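Local coordinates for ABM domain-containing protein (Deinococcus radiodurans, PDB 3E8O) that is of unknown function but, as a ferredoxin-like member of the antibiotic biosynthesis monooxygenase family, probably acts as a dimeric oxidoreductase, at residues H35-L40 with V58-S63; Q45-R48 with G52-L55; D75-M80 with A108-E113; H81-L84 with G88-Q91. All blocks are in the same frame, centred on the assembly; numbering follows the deposited sequence.

Contact 1. Residues H35-L40 with V58-S63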
loop_
_atom_site.group_PDB
_atom_site.type_symbol
_atom_site.label_atom_id
_atom_site.label_comp_id
_atom_site.label_asym_id
_atom_site.label_seq_id
_atom_site.Cartn_x
_atom_site.Cartn_y
_atom_site.Cartn_z
ATOM N N HIS A 35 14.726 11.935 -6.335
ATOM C CA HIS A 35 14.008 12.307 -7.548
ATOM C C HIS A 35 12.741 11.458 -7.720
ATOM O O HIS A 35 11.675 11.948 -8.083
ATOM C CB HIS A 35 14.913 12.196 -8.800
ATOM C CG HIS A 35 16.085 13.149 -8.790
ATOM N ND1 HIS A 35 17.352 12.779 -9.187
ATOM C CD2 HIS A 35 16.186 14.430 -8.362
ATOM C CE1 HIS A 35 18.178 13.803 -9.034
ATOM N NE2 HIS A 35 17.493 14.819 -8.548
ATOM N N LEU A 36 12.855 10.176 -7.387
ATOM C CA LEU A 36 11.683 9.313 -7.550
ATOM C C LEU A 36 10.585 9.651 -6.536
ATOM O O LEU A 36 9.393 9.655 -6.854
ATOM C CB LEU A 36 12.057 7.848 -7.464
ATOM C CG LEU A 36 10.895 6.866 -7.681
ATOM C CD1 LEU A 36 10.129 7.079 -8.987
ATOM C CD2 LEU A 36 11.378 5.402 -7.538
ATOM N N ARG A 37 11.002 10.011 -5.338
ATOM C CA ARG A 37 10.011 10.368 -4.320
ATOM C C ARG A 37 9.237 11.587 -4.770
ATOM O O ARG A 37 8.045 11.668 -4.632
ATOM C CB ARG A 37 10.644 10.617 -2.933
ATOM C CG ARG A 37 11.273 9.398 -2.311
ATOM C CD ARG A 37 11.794 9.670 -0.906
ATOM N NE ARG A 37 12.581 8.570 -0.400
ATOM C CZ ARG A 37 13.897 8.439 -0.480
ATOM N NH1 ARG A 37 14.662 9.419 -0.919
ATOM N NH2 ARG A 37 14.449 7.323 -0.091
ATOM N N GLN A 38 9.960 12.571 -5.288
ATOM C CA GLN A 38 9.333 13.793 -5.761
ATOM C C GLN A 38 8.352 13.514 -6.894
ATOM O O GLN A 38 7.249 14.040 -6.943
ATOM C CB GLN A 38 10.388 14.850 -6.191
ATOM C CG GLN A 38 9.716 16.122 -6.698
ATOM C CD GLN A 38 10.610 17.154 -7.307
ATOM O OE1 GLN A 38 11.498 16.856 -8.107
ATOM N NE2 GLN A 38 10.333 18.406 -6.969
ATOM N N LEU A 39 8.785 12.670 -7.815
ATOM C CA LEU A 39 7.933 12.277 -8.964
ATOM C C LEU A 39 6.669 11.570 -8.513
ATOM O O LEU A 39 5.574 11.859 -8.988
ATOM C CB LEU A 39 8.726 11.390 -9.911
ATOM C CG LEU A 39 7.981 10.839 -11.130
ATOM C CD1 LEU A 39 7.417 11.932 -12.034
ATOM C CD2 LEU A 39 8.941 9.896 -11.909
ATOM N N LEU A 40 6.825 10.652 -7.557
ATOM C CA LEU A 40 5.694 9.889 -7.046
ATOM C C LEU A 40 4.657 10.792 -6.347
ATOM O O LEU A 40 3.465 10.662 -6.539
ATOM C CB LEU A 40 6.147 8.740 -6.136
ATOM C CG LEU A 40 6.821 7.547 -6.805
ATOM C CD1 LEU A 40 7.455 6.628 -5.774
ATOM C CD2 LEU A 40 5.797 6.779 -7.690
ATOM N N VAL A 58 1.219 6.831 -2.490
ATOM C CA VAL A 58 2.572 6.469 -2.817
ATOM C C VAL A 58 3.348 6.408 -1.505
ATOM O O VAL A 58 3.239 7.309 -0.663
ATOM C CB VAL A 58 3.214 7.417 -3.822
ATOM C CG1 VAL A 58 2.529 7.292 -5.196
ATOM C CG2 VAL A 58 3.241 8.959 -3.380
ATOM N N SER A 59 4.059 5.308 -1.282
ATOM C CA SER A 59 4.689 5.054 0.032
ATOM C C SER A 59 6.017 4.352 -0.125
ATOM O O SER A 59 6.317 3.778 -1.161
ATOM C CB SER A 59 3.710 4.273 0.942
ATOM O OG SER A 59 3.402 2.978 0.415
ATOM N N GLU A 60 6.786 4.383 0.940
ATOM C CA GLU A 60 8.117 3.771 0.968
ATOM C C GLU A 60 8.175 2.673 2.016
ATOM O O GLU A 60 7.747 2.844 3.152
ATOM C CB GLU A 60 9.201 4.826 1.252
ATOM C CG GLU A 60 10.605 4.308 1.057
ATOM C CD GLU A 60 11.674 5.391 1.029
ATOM O OE1 GLU A 60 11.311 6.572 1.150
ATOM O OE2 GLU A 60 12.888 5.039 0.832
ATOM N N ASP A 61 8.666 1.531 1.574
ATOM C CA ASP A 61 8.754 0.310 2.365
ATOM C C ASP A 61 9.647 0.540 3.574
ATOM O O ASP A 61 10.836 0.857 3.392
ATOM C CB ASP A 61 9.301 -0.830 1.456
ATOM C CG ASP A 61 9.218 -2.201 2.102
ATOM O OD1 ASP A 61 9.174 -2.269 3.330
ATOM O OD2 ASP A 61 9.244 -3.183 1.345
ATOM N N LEU A 62 9.104 0.413 4.782
ATOM C CA LEU A 62 9.891 0.616 6.001
ATOM C C LEU A 62 11.027 -0.434 6.099
ATOM O O LEU A 62 12.001 -0.187 6.778
ATOM C CB LEU A 62 8.997 0.518 7.271
ATOM C CG LEU A 62 7.999 1.624 7.474
ATOM C CD1 LEU A 62 7.167 1.273 8.696
ATOM C CD2 LEU A 62 8.720 2.947 7.674
ATOM N N SER A 63 10.780 -1.613 5.493
ATOM C CA SER A 63 11.658 -2.822 5.532
ATOM C C SER A 63 12.740 -2.755 4.460
ATOM O O SER A 63 13.709 -3.522 4.519
ATOM C CB SER A 63 10.822 -4.128 5.380
ATOM O OG SER A 63 9.770 -4.290 6.387
#

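Contact 2. Residues Q45-R48 with G52-L55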
loop_
_atom_site.group_PDB
_atom_site.type_symbol
_atom_site.label_atom_id
_atom_site.label_comp_id
_atom_site.label_asym_id
_atom_site.label_seq_id
_atom_site.Cartn_x
_atom_site.Cartn_y
_atom_site.Cartn_z
ATOM N N GLN A 45 -0.634 13.541 -6.496
ATOM C CA GLN A 45 -1.404 14.771 -6.338
ATOM C C GLN A 45 -2.316 14.957 -7.566
ATOM O O GLN A 45 -3.458 15.356 -7.439
ATOM C CB GLN A 45 -0.461 15.970 -6.159
ATOM N N ALA A 46 -1.778 14.646 -8.729
ATOM C CA ALA A 46 -2.529 14.823 -9.977
ATOM C C ALA A 46 -3.610 13.751 -10.095
ATOM O O ALA A 46 -4.760 14.036 -10.427
ATOM C CB ALA A 46 -1.615 14.707 -11.158
ATOM N N THR A 47 -3.259 12.513 -9.768
ATOM C CA THR A 47 -4.161 11.382 -10.050
ATOM C C THR A 47 -5.378 11.401 -9.178
ATOM O O THR A 47 -6.483 11.023 -9.569
ATOM C CB THR A 47 -3.442 10.021 -9.926
ATOM O OG1 THR A 47 -2.323 10.008 -10.802
ATOM C CG2 THR A 47 -4.356 8.881 -10.328
ATOM N N ARG A 48 -5.192 11.856 -7.966
ATOM C CA ARG A 48 -6.296 11.929 -7.024
ATOM C C ARG A 48 -7.422 12.795 -7.512
ATOM O O ARG A 48 -8.506 12.708 -7.004
ATOM C CB ARG A 48 -5.865 12.516 -5.683
ATOM C CG ARG A 48 -5.144 11.570 -4.850
ATOM C CD ARG A 48 -4.523 12.303 -3.679
ATOM N NE ARG A 48 -3.607 11.371 -3.064
ATOM C CZ ARG A 48 -2.453 11.676 -2.495
ATOM N NH1 ARG A 48 -1.972 12.949 -2.528
ATOM N NH2 ARG A 48 -1.758 10.670 -1.953
ATOM N N GLY A 52 -13.189 8.910 -11.007
ATOM C CA GLY A 52 -13.158 7.536 -10.558
ATOM C C GLY A 52 -12.046 7.158 -9.620
ATOM O O GLY A 52 -12.008 6.024 -9.192
ATOM N N CYS A 53 -11.126 8.089 -9.313
ATOM C CA CYS A 53 -10.017 7.793 -8.410
ATOM C C CYS A 53 -10.485 7.926 -6.983
ATOM O O CYS A 53 -10.747 9.045 -6.501
ATOM C CB CYS A 53 -8.797 8.672 -8.670
ATOM S SG CYS A 53 -7.434 8.161 -7.648
ATOM N N LEU A 54 -10.568 6.785 -6.301
ATOM C CA LEU A 54 -11.039 6.776 -4.909
ATOM C C LEU A 54 -9.891 6.815 -3.906
ATOM O O LEU A 54 -10.049 7.256 -2.789
ATOM C CB LEU A 54 -11.911 5.573 -4.660
ATOM C CG LEU A 54 -13.146 5.418 -5.556
ATOM C CD1 LEU A 54 -13.840 4.089 -5.386
ATOM C CD2 LEU A 54 -14.098 6.619 -5.340
ATOM N N LEU A 55 -8.728 6.377 -4.342
ATOM C CA LEU A 55 -7.533 6.358 -3.488
ATOM C C LEU A 55 -6.303 6.263 -4.375
ATOM O O LEU A 55 -6.277 5.500 -5.332
ATOM C CB LEU A 55 -7.521 5.138 -2.575
ATOM C CG LEU A 55 -6.412 5.101 -1.514
ATOM C CD1 LEU A 55 -6.606 6.174 -0.445
ATOM C CD2 LEU A 55 -6.359 3.706 -0.898
#

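Contact 3. Residues D75-M80 with A108-E113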
loop_
_atom_site.group_PDB
_atom_site.type_symbol
_atom_site.label_atom_id
_atom_site.label_comp_id
_atom_site.label_asym_id
_atom_site.label_seq_id
_atom_site.Cartn_x
_atom_site.Cartn_y
_atom_site.Cartn_z
ATOM N N ASP A 75 -13.027 3.359 -9.121
ATOM C CA ASP A 75 -14.451 3.028 -9.038
ATOM C C ASP A 75 -14.805 1.837 -9.896
ATOM O O ASP A 75 -15.647 1.052 -9.565
ATOM C CB ASP A 75 -15.301 4.221 -9.441
ATOM C CG ASP A 75 -16.737 3.947 -9.275
ATOM O OD1 ASP A 75 -17.184 3.830 -8.110
ATOM O OD2 ASP A 75 -17.394 3.761 -10.321
ATOM N N ASN A 76 -14.149 1.752 -11.058
ATOM C CA ASN A 76 -14.387 0.657 -11.991
ATOM C C ASN A 76 -13.217 0.547 -12.939
ATOM O O ASN A 76 -12.350 1.422 -13.009
ATOM C CB ASN A 76 -15.706 0.838 -12.729
ATOM C CG ASN A 76 -15.789 2.168 -13.425
ATOM O OD1 ASN A 76 -15.124 2.386 -14.411
ATOM N ND2 ASN A 76 -16.543 3.104 -12.859
ATOM N N LEU A 77 -13.174 -0.577 -13.637
ATOM C CA LEU A 77 -12.108 -0.848 -14.591
ATOM C C LEU A 77 -11.998 0.178 -15.686
ATOM O O LEU A 77 -10.906 0.556 -16.086
ATOM C CB LEU A 77 -12.231 -2.225 -15.231
ATOM C CG LEU A 77 -11.720 -3.389 -14.430
ATOM C CD1 LEU A 77 -12.146 -4.729 -15.098
ATOM C CD2 LEU A 77 -10.206 -3.334 -14.279
ATOM N N GLY A 78 -13.145 0.683 -16.123
ATOM C CA GLY A 78 -13.153 1.665 -17.195
ATOM C C GLY A 78 -12.431 2.954 -16.790
ATOM O O GLY A 78 -11.645 3.524 -17.566
ATOM N N ALA A 79 -12.657 3.397 -15.552
ATOM C CA ALA A 79 -12.003 4.602 -15.042
ATOM C C ALA A 79 -10.503 4.389 -14.954
ATOM O O ALA A 79 -9.705 5.307 -15.219
ATOM C CB ALA A 79 -12.580 5.049 -13.715
HETATM N N MSE A 80 -10.103 3.207 -14.521
HETATM C CA MSE A 80 -8.677 2.910 -14.432
HETATM C C MSE A 80 -8.029 2.932 -15.801
HETATM O O MSE A 80 -6.978 3.499 -15.961
HETATM C CB MSE A 80 -8.467 1.580 -13.744
HETATM C CG MSE A 80 -7.014 1.298 -13.506
HETATM SE SE MSE A 80 -6.713 -0.424 -12.709
HETATM C CE MSE A 80 -7.204 -1.326 -14.170
ATOM N N ALA A 108 -3.600 -5.316 -10.933
ATOM C CA ALA A 108 -4.908 -4.861 -10.431
ATOM C C ALA A 108 -5.804 -6.061 -10.203
ATOM O O ALA A 108 -5.619 -7.120 -10.804
ATOM C CB ALA A 108 -5.553 -3.868 -11.379
ATOM N N TYR A 109 -6.828 -5.833 -9.386
ATOM C CA TYR A 109 -7.776 -6.894 -9.003
ATOM C C TYR A 109 -9.128 -6.266 -8.755
ATOM O O TYR A 109 -9.221 -5.252 -8.085
ATOM C CB TYR A 109 -7.361 -7.596 -7.678
ATOM C CG TYR A 109 -5.930 -8.065 -7.639
ATOM C CD1 TYR A 109 -4.902 -7.202 -7.284
ATOM C CD2 TYR A 109 -5.604 -9.366 -7.943
ATOM C CE1 TYR A 109 -3.588 -7.613 -7.268
ATOM C CE2 TYR A 109 -4.288 -9.782 -7.936
ATOM C CZ TYR A 109 -3.278 -8.902 -7.607
ATOM O OH TYR A 109 -1.972 -9.361 -7.585
ATOM N N GLU A 110 -10.173 -6.846 -9.325
ATOM C CA GLU A 110 -11.531 -6.436 -8.962
ATOM C C GLU A 110 -11.743 -6.868 -7.524
ATOM O O GLU A 110 -11.336 -7.951 -7.084
ATOM C CB GLU A 110 -12.574 -7.046 -9.886
ATOM C CG GLU A 110 -12.482 -6.384 -11.241
ATOM C CD GLU A 110 -13.630 -6.686 -12.164
ATOM O OE1 GLU A 110 -13.742 -7.855 -12.554
ATOM O OE2 GLU A 110 -14.394 -5.759 -12.517
ATOM N N ALA A 111 -12.393 -5.994 -6.785
ATOM C CA ALA A 111 -12.626 -6.160 -5.350
ATOM C C ALA A 111 -14.075 -6.413 -5.044
ATOM O O ALA A 111 -14.953 -5.835 -5.654
ATOM C CB ALA A 111 -12.160 -4.878 -4.598
ATOM N N GLY A 112 -14.294 -7.288 -4.072
ATOM C CA GLY A 112 -15.623 -7.525 -3.520
ATOM C C GLY A 112 -15.996 -6.373 -2.597
ATOM O O GLY A 112 -15.248 -5.403 -2.444
ATOM N N GLU A 113 -17.137 -6.498 -1.924
ATOM C CA GLU A 113 -17.568 -5.467 -0.991
ATOM C C GLU A 113 -16.559 -5.338 0.150
ATOM O O GLU A 113 -15.924 -6.288 0.584
ATOM C CB GLU A 113 -18.941 -5.750 -0.380
HETATM O O HOH W 1 -14.815 -2.842 -12.619
#

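Contact 4. Residues H81-L84 with G88-Q91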
loop_
_atom_site.group_PDB
_atom_site.type_symbol
_atom_site.label_atom_id
_atom_site.label_comp_id
_atom_site.label_asym_id
_atom_site.label_seq_id
_atom_site.Cartn_x
_atom_site.Cartn_y
_atom_site.Cartn_z
ATOM N N HIS A 81 -8.694 2.347 -16.780
ATOM C CA HIS A 81 -8.192 2.304 -18.147
ATOM C C HIS A 81 -8.034 3.701 -18.730
ATOM O O HIS A 81 -7.039 4.025 -19.393
ATOM C CB HIS A 81 -9.032 1.391 -19.029
ATOM C CG HIS A 81 -8.675 -0.042 -18.827
ATOM N ND1 HIS A 81 -9.600 -1.037 -18.609
ATOM C CD2 HIS A 81 -7.453 -0.625 -18.703
ATOM C CE1 HIS A 81 -8.967 -2.192 -18.454
ATOM N NE2 HIS A 81 -7.664 -1.967 -18.481
ATOM N N THR A 82 -8.975 4.557 -18.381
ATOM C CA THR A 82 -8.914 5.951 -18.822
ATOM C C THR A 82 -7.671 6.648 -18.249
ATOM O O THR A 82 -6.900 7.339 -18.944
ATOM C CB THR A 82 -10.222 6.696 -18.453
ATOM O OG1 THR A 82 -11.264 6.142 -19.256
ATOM C CG2 THR A 82 -10.132 8.217 -18.738
ATOM N N HIS A 83 -7.432 6.399 -16.979
ATOM C CA HIS A 83 -6.257 6.904 -16.310
ATOM C C HIS A 83 -4.962 6.432 -17.000
ATOM O O HIS A 83 -4.046 7.192 -17.223
ATOM C CB HIS A 83 -6.231 6.450 -14.831
ATOM C CG HIS A 83 -4.925 6.674 -14.157
ATOM N ND1 HIS A 83 -4.460 7.914 -13.785
ATOM C CD2 HIS A 83 -3.982 5.782 -13.764
ATOM C CE1 HIS A 83 -3.282 7.768 -13.189
ATOM N NE2 HIS A 83 -2.971 6.484 -13.172
ATOM N N LEU A 84 -4.921 5.138 -17.281
ATOM C CA LEU A 84 -3.733 4.507 -17.846
ATOM C C LEU A 84 -3.353 5.055 -19.224
ATOM O O LEU A 84 -2.200 5.038 -19.617
ATOM C CB LEU A 84 -3.918 3.004 -17.894
ATOM C CG LEU A 84 -3.816 2.395 -16.477
ATOM C CD1 LEU A 84 -4.399 0.998 -16.483
ATOM C CD2 LEU A 84 -2.343 2.399 -15.980
ATOM N N GLY A 88 -0.211 12.193 -19.228
ATOM C CA GLY A 88 0.560 12.389 -17.995
ATOM C C GLY A 88 1.163 11.098 -17.462
ATOM O O GLY A 88 2.240 11.120 -16.844
ATOM N N VAL A 89 0.489 9.985 -17.757
ATOM C CA VAL A 89 0.959 8.641 -17.338
ATOM C C VAL A 89 2.129 8.253 -18.234
ATOM O O VAL A 89 3.157 7.760 -17.758
ATOM C CB VAL A 89 -0.181 7.582 -17.343
ATOM C CG1 VAL A 89 0.357 6.143 -17.318
ATOM C CG2 VAL A 89 -1.051 7.848 -16.141
ATOM N N THR A 90 1.987 8.512 -19.527
ATOM C CA THR A 90 3.082 8.245 -20.480
ATOM C C THR A 90 4.323 9.015 -20.071
ATOM O O THR A 90 5.433 8.482 -20.040
ATOM C CB THR A 90 2.704 8.650 -21.919
ATOM O OG1 THR A 90 1.681 7.765 -22.355
ATOM C CG2 THR A 90 3.903 8.557 -22.879
ATOM N N GLN A 91 4.105 10.278 -19.704
ATOM C CA GLN A 91 5.179 11.166 -19.324
ATOM C C GLN A 91 5.864 10.670 -18.063
ATOM O O GLN A 91 7.067 10.681 -17.960
ATOM C CB GLN A 91 4.657 12.576 -19.088
ATOM C CG GLN A 91 4.054 13.269 -20.318
ATOM C CD GLN A 91 3.294 14.527 -19.895
ATOM O OE1 GLN A 91 3.565 15.095 -18.836
ATOM N NE2 GLN A 91 2.305 14.914 -20.670
HETATM O O HOH W 2 -0.720 6.337 -21.347
#

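Contact 1. Residues H35-L40 with V58-S63
With CG set anti to its carbonyl carbon (chi1 -65°) and the chain extended from there to NE, Arg-37 extends from helix 33-47 until its guanidinium meets Glu-60, whose own CG stands anti to the backbone N (chi1 -170°) and whose chain is likewise stretched out. The two meet side-on in a two-pronged salt bridge. Arg-37 NE donates to Glu-60 OE1 at 2.8 Å, and Arg-37 NH2 donates to Glu-60 OE2 at 2.9 Å; both bonds are nearly straight. Each oxygen is met on its syn side, and the guanidinium and carboxylate planes lie 26° apart. Two bonds together limit rotation of either group. Further along the helix the contact turns apolar: Leu-40 CB packs on Val-58 CB at 4.0 Å, while Val-58 CG2 comes to 3.6 Å from Leu-40 O.

Glu-60 OE2 has a second donor, the backbone N of Gly-66, which ties the carboxylate to the hairpin between strands 53-61 and 67-74. Phe-68 of the latter strand packs against both Arg-37 and Glu-60. Strand 53-61 also pairs antiparallel with a strand of the second subunit, so the helix here covers a sheet that continues across the dimer interface.

Contact 2. Residues Q45-R48 with G52-L55
Van der Waals packing around one thiol-bearing side chain joins Thr-47 and Arg-48 to Cys-53, a compact example of how a helix-to-strand turn closes on itself. Cys-53 points its side chain toward the end of the helix, with SG anti to the backbone N (chi1 -175°), which carries the sulfur to Thr-47 CG2 and Arg-48 CA. On the apolar side, Thr-47 CG2 lies 4.1 Å from Cys-53 SG, and the same sulfur rests 4.0 Å from Arg-48 CA. The backbone carbonyl of Thr-47 supplies the other surface: Cys-53 CB approaches Thr-47 O to 3.4 Å, and Cys-53 SG is 3.6 Å from that oxygen.

The polar ends look to other partners. Thr-47 OG1 bonds to the carbonyl of Ile-43, one helical turn back, which fixes the rotation of the side chain and turns CG2 to the cysteine. Arg-48 meets the sulfur through CA, while its NH2 bonds to the carbonyl of Tyr-56.

At the start of strand 53-61 a classic beta bulge sets Leu-54 and Leu-55 opposite the single residue His-73. Trp-74 of strand 67-74 packs against both Thr-47 and Cys-53, so the contact joins the last turn of helix 33-47 to the two strands beneath it, while Arg-48 touches Ser-63 of the second subunit.

Contact 3. Residues D75-M80 with A108-E113
An N-capped helix start lies here beside the strand that is outermost within this chain, and Leu-77 and Met-80 (selenomethionine) on the helix 77-84 touch Glu-110 and Ala-108 on the strand 105-110. The cap is Asn-76: its OD1 accepts from Ala-79 N at 2.9 Å, with the donor tilted 32° from the carbonyl plane. Asn-76 ND2 in turn donates to Asp-75 OD2 at 2.8 Å, which steadies the amide.

Across the contact, Leu-77 CD1 lies 3.6 Å from Glu-110 OE2, the two side chains crossing at about a right angle. Glu-110 CG stands anti to its carbonyl carbon (chi1 -71°), and the chain extended beyond it brings the carboxylate up to the first turn of the helix. There a water links the two: Leu-77 N donates to it at 3.0 Å, and it donates to Glu-110 OE2 at 2.9 Å. A carboxylate at a helix N-terminus probably gains from the helix dipole. Deeper in, Met-80 SE packs on Ala-108 CB at 3.9 Å.

Val-20 of the neighbouring strand joins this apolar patch, as does Ile-117 of the second subunit, with a strand of which Ala-108 pairs antiparallel. Helices packed on an antiparallel sheet that runs on into a second subunit fit the ferredoxin-like dimeric alpha-beta barrel.

Contact 4. Residues H81-L84 with G88-Q91
The imidazole of His-83 carries Val-89 CG2 over one face, a CH-pi contact that joins two consecutive helices of the ferredoxin-like fold, 77-84 and 87-98, across the short turn between them. The methyl lies 3.6 Å above the ring plane and is displaced toward the rim; measured to the centroid of the His-83 ring, Val-89 CG2 is 3.9 Å away and 23° off the normal. Its nearest ring atom is His-83 CE1, at 3.7 Å. The two ring nitrogens are bonded outside the contact: ND1 to Glu-50 OE1, and NE2 to an oxygen of a bound molecule, probably from the crystallisation liquor. With a partner on each nitrogen, the ring is restrained from turning. It also meets the ring of Trp-74, their planes at about 35°, and the molecule bound here may mark a pocket, but it is unidentified.

Val-89 points its side chain toward the preceding helix, and its two methyls divide the work. CG1, anti to the backbone N (chi1 163°), comes to Leu-84 O, while on the other branch Val-89 CG2 also comes within 3.3 Å of His-83 O. Thus one valine packs against the last two carbonyls of helix 77-84. A water adds a polar link beside it: it donates to Leu-84 O at 2.6 Å and accepts from Thr-90 OG1 at 3.0 Å.

In the fold
Contacts 1 and 2 share helix 33-47 and strand 53-61, contact 2 nested within the loop that contact 1 closes, their centres about 17 Å apart. Contacts 3 and 4 follow in the chain and share helix 77-84, with contact 4 nested inside contact 3 and their centres about 16 Å apart. The two pairs meet through contact 2: Thr-47 CG2 lies 3.3 Å from His-83 CE1, and Gly-52 O is probably hydrogen-bonded to Asp-75 N. Contacts 1 and 3, about 24 Å apart between centres, reach the same antiparallel sheet on opposite sides of the chain's centre. Contacts 1, 2 and 3 reach the second subunit, into which the sheet beneath the helices continues.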